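Local coordinates for scaffolding protein (Clostridium cellulolyticum, PDB 1G43) that probably anchors the cellulosome to crystalline cellulose through this family IIIa cellulose-binding domain, a calcium-containing beta-sandwich, at residues 40-45 / 96-101; 51-56 / 118-123. All coordinates share one frame; numbering follows the deposited sequence.

Interaction 1 of 2, residues 40-45 / 96-101; sequences DLKLRY and EVALNS
Two neighbouring antiparallel strands in one sheet of the CBM3 beta-sandwich meet here, with Leu43 paired to Val97 and Arg44 to Glu96. Leu43 and Val97 form a hydrogen-bonded pair. Leu43 N donates to Val97 O at 3.0 Å, and Val97 N returns a bond to Leu43 O at 2.7 Å. Their side chains leave on the same face and touch through Leu43 CB and Val97 CB, 4.0 Å apart. This face is the core side of the sandwich: Leu43 goes on to Phe26 and Val28 of strand 18-30, in the facing sheet. Arg44 and Glu96, a non-hydrogen-bonded pair, project from the other face. They lie side by side and point the same way, with guanidinium and carboxylate planes 24° apart. Glu96 OE2 sits at the guanidinium edge, but its salt bridge to Arg44 NE is long at 3.7 Å. Arg44 NH1 has a hydrogen bond of its own, to Tyr46 OH. On the same face, the Lys42 chain bends at chi2 (-55°) and again at chi4, which folds it over Ala98. Lys42 CE comes within a tight 3.3 Å of Ala98 CB. Beyond Lys42 the strands spread, and a water sits between them. It lies 2.6 Å from Leu41 O and accepts from Leu99 N and Lys42 NZ. Its distance to Leu99 N is 2.9 Å.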
ATOM      1  N   ASP A  40      -2.246  -5.071  12.670  1.00 29.65           N
ATOM      2  CA  ASP A  40      -3.240  -5.853  11.928  1.00 29.98           C
ATOM      3  C   ASP A  40      -3.548  -5.338  10.535  1.00 28.90           C
ATOM      4  O   ASP A  40      -4.261  -5.985   9.764  1.00 29.31           O
ATOM      5  CB  ASP A  40      -4.563  -5.880  12.703  1.00 32.92           C
ATOM      6  CG  ASP A  40      -4.455  -6.604  14.039  1.00 35.08           C
ATOM      7  OD1 ASP A  40      -3.981  -7.759  14.051  1.00 35.72           O
ATOM      8  OD2 ASP A  40      -4.864  -6.018  15.072  1.00 37.39           O
ATOM      9  N   LEU A  41      -3.014  -4.174  10.205  1.00 27.69           N
ATOM     10  CA  LEU A  41      -3.293  -3.577   8.917  1.00 25.86           C
ATOM     11  C   LEU A  41      -2.298  -3.944   7.821  1.00 25.84           C
ATOM     12  O   LEU A  41      -1.126  -3.648   7.941  1.00 25.29           O
ATOM     13  CB  LEU A  41      -3.334  -2.064   9.094  1.00 25.05           C
ATOM     14  CG  LEU A  41      -3.630  -1.151   7.906  1.00 26.11           C
ATOM     15  CD1 LEU A  41      -5.041  -1.412   7.370  1.00 24.52           C
ATOM     16  CD2 LEU A  41      -3.493   0.280   8.363  1.00 25.45           C
ATOM     17  N   LYS A  42      -2.771  -4.612   6.770  1.00 26.03           N
ATOM     18  CA  LYS A  42      -1.930  -4.937   5.614  1.00 26.61           C
ATOM     19  C   LYS A  42      -2.478  -4.191   4.389  1.00 27.16           C
ATOM     20  O   LYS A  42      -3.679  -3.924   4.280  1.00 27.58           O
ATOM     21  CB  LYS A  42      -1.908  -6.430   5.300  1.00 27.32           C
ATOM     22  CG  LYS A  42      -1.238  -7.294   6.354  1.00 30.40           C
ATOM     23  CD  LYS A  42       0.156  -6.821   6.630  1.00 32.28           C
ATOM     24  CE  LYS A  42       0.808  -7.713   7.661  1.00 36.64           C
ATOM     25  NZ  LYS A  42       0.134  -7.650   8.979  1.00 37.14           N
ATOM     26  N   LEU A  43      -1.586  -3.836   3.479  1.00 25.60           N
ATOM     27  CA  LEU A  43      -1.969  -3.143   2.267  1.00 24.45           C
ATOM     28  C   LEU A  43      -1.298  -3.901   1.119  1.00 23.44           C
ATOM     29  O   LEU A  43      -0.163  -4.375   1.260  1.00 23.82           O
ATOM     30  CB  LEU A  43      -1.499  -1.681   2.342  1.00 24.00           C
ATOM     31  CG  LEU A  43      -2.309  -0.788   3.287  1.00 25.26           C
ATOM     32  CD1 LEU A  43      -1.521   0.427   3.710  1.00 24.48           C
ATOM     33  CD2 LEU A  43      -3.599  -0.370   2.598  1.00 25.71           C
ATOM     34  N   ARG A  44      -1.998  -4.030  -0.003  1.00 20.40           N
ATOM     35  CA  ARG A  44      -1.461  -4.730  -1.157  1.00 21.16           C
ATOM     36  C   ARG A  44      -1.533  -3.945  -2.468  1.00 21.91           C
ATOM     37  O   ARG A  44      -2.512  -3.242  -2.738  1.00 20.74           O
ATOM     38  CB  ARG A  44      -2.191  -6.043  -1.355  1.00 22.25           C
ATOM     39  CG  ARG A  44      -2.027  -7.029  -0.241  1.00 24.71           C
ATOM     40  CD  ARG A  44      -2.676  -8.309  -0.667  1.00 25.65           C
ATOM     41  NE  ARG A  44      -2.383  -9.398   0.233  1.00 30.92           N
ATOM     42  CZ  ARG A  44      -3.064 -10.539   0.232  1.00 34.44           C
ATOM     43  NH1 ARG A  44      -4.053 -10.707  -0.633  1.00 35.44           N
ATOM     44  NH2 ARG A  44      -2.774 -11.500   1.100  1.00 36.61           N
ATOM     45  N   TYR A  45      -0.501  -4.096  -3.294  1.00 22.08           N
ATOM     46  CA  TYR A  45      -0.412  -3.404  -4.591  1.00 21.21           C
ATOM     47  C   TYR A  45      -0.009  -4.436  -5.637  1.00 19.47           C
ATOM     48  O   TYR A  45       1.118  -4.905  -5.632  1.00 19.25           O
ATOM     49  CB  TYR A  45       0.648  -2.297  -4.532  1.00 19.93           C
ATOM     50  CG  TYR A  45       0.764  -1.476  -5.808  1.00 19.82           C
ATOM     51  CD1 TYR A  45      -0.016  -0.352  -5.999  1.00 17.67           C
ATOM     52  CD2 TYR A  45       1.615  -1.864  -6.836  1.00 19.78           C
ATOM     53  CE1 TYR A  45       0.034   0.371  -7.193  1.00 20.17           C
ATOM     54  CE2 TYR A  45       1.678  -1.146  -8.040  1.00 20.15           C
ATOM     55  CZ  TYR A  45       0.873  -0.030  -8.208  1.00 20.22           C
ATOM     56  OH  TYR A  45       0.867   0.656  -9.398  1.00 22.42           O
ATOM     57  N   GLU A  96       3.271  -6.090  -0.437  1.00 19.39           N
ATOM     58  CA  GLU A  96       2.454  -6.134   0.757  1.00 20.19           C
ATOM     59  C   GLU A  96       3.095  -5.212   1.760  1.00 19.81           C
ATOM     60  O   GLU A  96       4.226  -5.429   2.163  1.00 18.76           O
ATOM     61  CB  GLU A  96       2.349  -7.524   1.365  1.00 20.54           C
ATOM     62  CG  GLU A  96       1.442  -7.512   2.589  1.00 24.31           C
ATOM     63  CD  GLU A  96       1.191  -8.892   3.148  1.00 26.74           C
ATOM     64  OE1 GLU A  96       2.129  -9.479   3.721  1.00 29.21           O
ATOM     65  OE2 GLU A  96       0.060  -9.389   2.998  1.00 28.14           O
ATOM     66  N   VAL A  97       2.377  -4.162   2.138  1.00 20.71           N
ATOM     67  CA  VAL A  97       2.881  -3.212   3.114  1.00 21.10           C
ATOM     68  C   VAL A  97       2.342  -3.575   4.494  1.00 23.65           C
ATOM     69  O   VAL A  97       1.143  -3.825   4.659  1.00 25.66           O
ATOM     70  CB  VAL A  97       2.469  -1.775   2.743  1.00 21.04           C
ATOM     71  CG1 VAL A  97       3.025  -0.800   3.744  1.00 21.63           C
ATOM     72  CG2 VAL A  97       2.990  -1.424   1.372  1.00 19.31           C
ATOM     73  N   ALA A  98       3.213  -3.629   5.488  1.00 24.56           N
ATOM     74  CA  ALA A  98       2.779  -3.968   6.838  1.00 25.54           C
ATOM     75  C   ALA A  98       3.480  -3.059   7.818  1.00 26.88           C
ATOM     76  O   ALA A  98       4.366  -2.322   7.432  1.00 27.25           O
ATOM     77  CB  ALA A  98       3.114  -5.395   7.147  1.00 24.22           C
ATOM     78  N   LEU A  99       3.080  -3.110   9.084  1.00 28.18           N
ATOM     79  CA  LEU A  99       3.697  -2.285  10.121  1.00 28.40           C
ATOM     80  C   LEU A  99       4.105  -3.156  11.310  1.00 30.29           C
ATOM     81  O   LEU A  99       3.423  -4.123  11.645  1.00 30.19           O
ATOM     82  CB  LEU A  99       2.748  -1.175  10.578  1.00 28.37           C
ATOM     83  CG  LEU A  99       2.305  -0.176   9.501  1.00 28.18           C
ATOM     84  CD1 LEU A  99       1.010  -0.641   8.895  1.00 28.29           C
ATOM     85  CD2 LEU A  99       2.103   1.188  10.092  1.00 27.47           C
ATOM     86  N   ASN A 100       5.234  -2.830  11.936  1.00 32.40           N
ATOM     87  CA  ASN A 100       5.722  -3.621  13.067  1.00 35.14           C
ATOM     88  C   ASN A 100       4.741  -3.670  14.257  1.00 35.64           C
ATOM     89  O   ASN A 100       3.822  -2.863  14.392  1.00 35.23           O
ATOM     90  CB  ASN A 100       7.079  -3.093  13.551  1.00 35.72           C
ATOM     91  CG  ASN A 100       8.148  -3.108  12.455  1.00 38.14           C
ATOM     92  OD1 ASN A 100       8.221  -4.049  11.647  1.00 37.88           O
ATOM     93  ND2 ASN A 100       9.003  -2.059  12.435  1.00 37.13           N
ATOM     94  N   SER A 101       4.977  -4.633  15.130  1.00 37.41           N
ATOM     95  CA  SER A 101       4.128  -4.866  16.289  1.00 39.15           C
ATOM     96  C   SER A 101       3.847  -3.646  17.166  1.00 38.89           C
ATOM     97  O   SER A 101       2.787  -3.553  17.796  1.00 39.02           O
ATOM     98  CB  SER A 101       4.755  -5.974  17.135  1.00 40.34           C
ATOM     99  OG  SER A 101       6.046  -5.578  17.599  1.00 43.91           O
TER
HETATM  100  O   HOH W   1       0.652  -4.556   9.676  1.00 23.49           O

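Interaction 2 of 2, residues 51-56 / 118-123; sequences ADKPLT and FARNDW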
ATOM      1  N   ALA A  51      10.361  -8.504 -15.226  1.00 23.89           N
ATOM      2  CA  ALA A  51      11.663  -9.182 -15.158  1.00 23.58           C
ATOM      3  C   ALA A  51      11.835  -9.683 -13.711  1.00 23.75           C
ATOM      4  O   ALA A  51      11.316  -9.098 -12.774  1.00 22.92           O
ATOM      5  CB  ALA A  51      12.822  -8.230 -15.533  1.00 21.69           C
ATOM      6  N   ASP A  52      12.568 -10.768 -13.550  1.00 21.87           N
ATOM      7  CA  ASP A  52      12.788 -11.328 -12.242  1.00 23.39           C
ATOM      8  C   ASP A  52      14.086 -10.765 -11.633  1.00 22.56           C
ATOM      9  O   ASP A  52      15.141 -11.378 -11.710  1.00 22.58           O
ATOM     10  CB  ASP A  52      12.843 -12.859 -12.369  1.00 23.67           C
ATOM     11  CG  ASP A  52      12.552 -13.554 -11.057  1.00 25.00           C
ATOM     12  OD1 ASP A  52      12.423 -12.831 -10.036  1.00 22.12           O
ATOM     13  OD2 ASP A  52      12.460 -14.802 -11.062  1.00 24.45           O
ATOM     14  N   LYS A  53      13.994  -9.585 -11.037  1.00 22.03           N
ATOM     15  CA  LYS A  53      15.162  -8.949 -10.443  1.00 22.09           C
ATOM     16  C   LYS A  53      14.935  -8.570  -8.982  1.00 21.91           C
ATOM     17  O   LYS A  53      13.813  -8.338  -8.555  1.00 22.74           O
ATOM     18  CB  LYS A  53      15.523  -7.682 -11.223  1.00 21.63           C
ATOM     19  CG  LYS A  53      15.778  -7.911 -12.695  1.00 22.81           C
ATOM     20  CD  LYS A  53      16.260  -6.647 -13.388  1.00 24.26           C
ATOM     21  CE  LYS A  53      16.769  -6.988 -14.786  1.00 25.99           C
ATOM     22  NZ  LYS A  53      17.424  -5.851 -15.447  1.00 27.21           N
ATOM     23  N   PRO A  54      16.015  -8.494  -8.204  1.00 22.34           N
ATOM     24  CA  PRO A  54      15.955  -8.132  -6.781  1.00 22.81           C
ATOM     25  C   PRO A  54      15.338  -6.727  -6.683  1.00 22.93           C
ATOM     26  O   PRO A  54      15.715  -5.845  -7.445  1.00 21.25           O
ATOM     27  CB  PRO A  54      17.418  -8.081  -6.363  1.00 22.54           C
ATOM     28  CG  PRO A  54      18.155  -8.801  -7.445  1.00 23.07           C
ATOM     29  CD  PRO A  54      17.405  -8.522  -8.688  1.00 23.71           C
ATOM     30  N   LEU A  55      14.410  -6.530  -5.751  1.00 22.72           N
ATOM     31  CA  LEU A  55      13.750  -5.245  -5.561  1.00 22.84           C
ATOM     32  C   LEU A  55      14.141  -4.623  -4.223  1.00 23.19           C
ATOM     33  O   LEU A  55      14.555  -5.314  -3.300  1.00 20.47           O
ATOM     34  CB  LEU A  55      12.230  -5.422  -5.613  1.00 21.61           C
ATOM     35  CG  LEU A  55      11.689  -6.028  -6.920  1.00 22.65           C
ATOM     36  CD1 LEU A  55      10.164  -6.029  -6.877  1.00 22.13           C
ATOM     37  CD2 LEU A  55      12.152  -5.215  -8.115  1.00 21.77           C
ATOM     38  N   THR A  56      14.052  -3.301  -4.140  1.00 23.25           N
ATOM     39  CA  THR A  56      14.345  -2.627  -2.886  1.00 22.50           C
ATOM     40  C   THR A  56      13.117  -1.831  -2.519  1.00 22.78           C
ATOM     41  O   THR A  56      12.563  -1.125  -3.358  1.00 23.36           O
ATOM     42  CB  THR A  56      15.586  -1.692  -2.990  1.00 23.92           C
ATOM     43  OG1 THR A  56      16.744  -2.506  -3.122  1.00 23.64           O
ATOM     44  CG2 THR A  56      15.766  -0.847  -1.717  1.00 20.01           C
ATOM     45  N   PHE A 118       9.316   1.429  -4.490  1.00 16.48           N
ATOM     46  CA  PHE A 118      10.235   0.336  -4.657  1.00 18.25           C
ATOM     47  C   PHE A 118      10.818   0.355  -6.075  1.00 18.05           C
ATOM     48  O   PHE A 118      10.226   0.898  -6.999  1.00 17.49           O
ATOM     49  CB  PHE A 118       9.603  -1.022  -4.306  1.00 16.98           C
ATOM     50  CG  PHE A 118       8.489  -1.445  -5.196  1.00 16.47           C
ATOM     51  CD1 PHE A 118       7.185  -1.041  -4.941  1.00 17.08           C
ATOM     52  CD2 PHE A 118       8.722  -2.312  -6.249  1.00 17.90           C
ATOM     53  CE1 PHE A 118       6.122  -1.508  -5.718  1.00 17.26           C
ATOM     54  CE2 PHE A 118       7.674  -2.786  -7.035  1.00 19.20           C
ATOM     55  CZ  PHE A 118       6.364  -2.382  -6.765  1.00 17.87           C
ATOM     56  N   ALA A 119      12.003  -0.221  -6.223  1.00 18.15           N
ATOM     57  CA  ALA A 119      12.689  -0.223  -7.510  1.00 19.23           C
ATOM     58  C   ALA A 119      13.602  -1.435  -7.609  1.00 18.87           C
ATOM     59  O   ALA A 119      13.838  -2.135  -6.616  1.00 18.80           O
ATOM     60  CB  ALA A 119      13.495   1.064  -7.641  1.00 19.07           C
ATOM     61  N   ARG A 120      14.093  -1.711  -8.807  1.00 17.78           N
ATOM     62  CA  ARG A 120      14.999  -2.830  -8.953  1.00 19.07           C
ATOM     63  C   ARG A 120      16.367  -2.340  -8.521  1.00 20.18           C
ATOM     64  O   ARG A 120      16.673  -1.140  -8.599  1.00 21.58           O
ATOM     65  CB  ARG A 120      15.066  -3.314 -10.397  1.00 19.67           C
ATOM     66  CG  ARG A 120      13.788  -3.903 -10.935  1.00 18.61           C
ATOM     67  CD  ARG A 120      13.863  -3.958 -12.426  1.00 19.03           C
ATOM     68  NE  ARG A 120      12.628  -4.441 -13.010  1.00 20.47           N
ATOM     69  CZ  ARG A 120      12.332  -4.358 -14.299  1.00 21.26           C
ATOM     70  NH1 ARG A 120      13.193  -3.800 -15.131  1.00 19.13           N
ATOM     71  NH2 ARG A 120      11.172  -4.829 -14.756  1.00 20.79           N
ATOM     72  N   ASN A 121      17.188  -3.265  -8.060  1.00 21.81           N
ATOM     73  CA  ASN A 121      18.524  -2.928  -7.630  1.00 23.55           C
ATOM     74  C   ASN A 121      19.354  -2.318  -8.761  1.00 24.70           C
ATOM     75  O   ASN A 121      20.308  -1.598  -8.498  1.00 25.58           O
ATOM     76  CB  ASN A 121      19.215  -4.167  -7.082  1.00 25.33           C
ATOM     77  CG  ASN A 121      18.568  -4.672  -5.790  1.00 29.99           C
ATOM     78  OD1 ASN A 121      19.036  -5.646  -5.185  1.00 33.20           O
ATOM     79  ND2 ASN A 121      17.478  -4.021  -5.366  1.00 29.44           N
ATOM     80  N   ASP A 122      18.989  -2.579 -10.016  1.00 24.61           N
ATOM     81  CA  ASP A 122      19.747  -2.040 -11.134  1.00 23.56           C
ATOM     82  C   ASP A 122      19.093  -0.849 -11.785  1.00 23.02           C
ATOM     83  O   ASP A 122      19.519  -0.403 -12.842  1.00 24.14           O
ATOM     84  CB  ASP A 122      19.997  -3.108 -12.194  1.00 25.35           C
ATOM     85  CG  ASP A 122      18.714  -3.657 -12.823  1.00 26.92           C
ATOM     86  OD1 ASP A 122      17.643  -3.011 -12.813  1.00 27.85           O
ATOM     87  OD2 ASP A 122      18.793  -4.768 -13.371  1.00 32.66           O
ATOM     88  N   TRP A 123      18.049  -0.342 -11.153  1.00 22.29           N
ATOM     89  CA  TRP A 123      17.319   0.806 -11.649  1.00 21.94           C
ATOM     90  C   TRP A 123      16.746   0.727 -13.052  1.00 21.66           C
ATOM     91  O   TRP A 123      16.421   1.746 -13.628  1.00 23.43           O
ATOM     92  CB  TRP A 123      18.174   2.075 -11.518  1.00 21.79           C
ATOM     93  CG  TRP A 123      18.521   2.331 -10.115  1.00 21.10           C
ATOM     94  CD1 TRP A 123      19.635   1.905  -9.462  1.00 21.45           C
ATOM     95  CD2 TRP A 123      17.695   2.969  -9.133  1.00 20.75           C
ATOM     96  NE1 TRP A 123      19.558   2.234  -8.120  1.00 23.56           N
ATOM     97  CE2 TRP A 123      18.375   2.889  -7.895  1.00 22.62           C
ATOM     98  CE3 TRP A 123      16.450   3.599  -9.176  1.00 22.74           C
ATOM     99  CZ2 TRP A 123      17.846   3.422  -6.706  1.00 24.24           C
ATOM    100  CZ3 TRP A 123      15.922   4.133  -7.993  1.00 24.46           C
ATOM    101  CH2 TRP A 123      16.623   4.037  -6.773  1.00 22.49           C
TER
HETATM  102  O   HOH W   2      11.476  -6.437 -11.719  1.00 23.97           O
HETATM  103  O   HOH W   3      17.266  -5.030  -2.546  1.00 44.75           O
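Strand 55-66 begins against the end of strand 111-120, where Thr56 and Ala119 form an antiparallel hydrogen-bonded pair. Leu55 and Arg120 form a non-hydrogen-bonded pair, their side chains diverging at CB. Thr56 N reaches Ala119 O at 2.7 Å, and Ala119 N bonds back to Thr56 O. A further bond, Asn121 N to Pro54 O at 3.0 Å, carries the pairing past the strand end. There the chain enters a type I turn, Arg120 to Trp123. The Asn121 side chain crosses Pro54 and Thr56 at about a right angle. Asn121 OD1 lies 3.2 Å from Pro54 CB, and Asn121 ND2 is 2.8 Å from Thr56 OG1. A water accepts from Asn121 ND2 and donates to Leu55 O. Further out, Leu55 lies alongside both Phe118 and Arg120, one methyl to each: Leu55 CD1 is 4.0 Å from Phe118 CD2, and Leu55 CD2 is 3.5 Å from Arg120 CG. This end of the beta-sandwich lies near its calcium site, with the Arg120 side chain about 7 Å from the ion. The Arg120 chain runs extended from CG to NE. Its guanidinium has Ala51 CB over one face and bonds to Ser124 OG and Gln49 O. A second water accepts from Arg120 NE. Lys53 is extended too, and Lys53 NZ makes a salt bridge with Asp122 OD2 at 2.7 Å, on the syn side of the carboxylate. Asp122 OD1 bonds to Ser124 OG.

How the interactions relate
After strands 6-11, 18-30 and 36-37, strand 41-47 holds the first half of interaction 1. The chain then passes the calcium ligands Thr48 and Asp50 and enters 51-56, the first half of interaction 2. It continues through strands 55-66, 69-72 and 77-88, and the end of strand 91-99 then closes interaction 1. The end of strand 111-120, with the turn after it, closes interaction 2. The two loops therefore cross, since their segments alternate along the chain. Interaction 1 joins strands of the five-stranded sheet, and interaction 2 joins strands of the other large sheet. Residues 48-54 connect the two sheets. The contact centres lie about 20 Å apart.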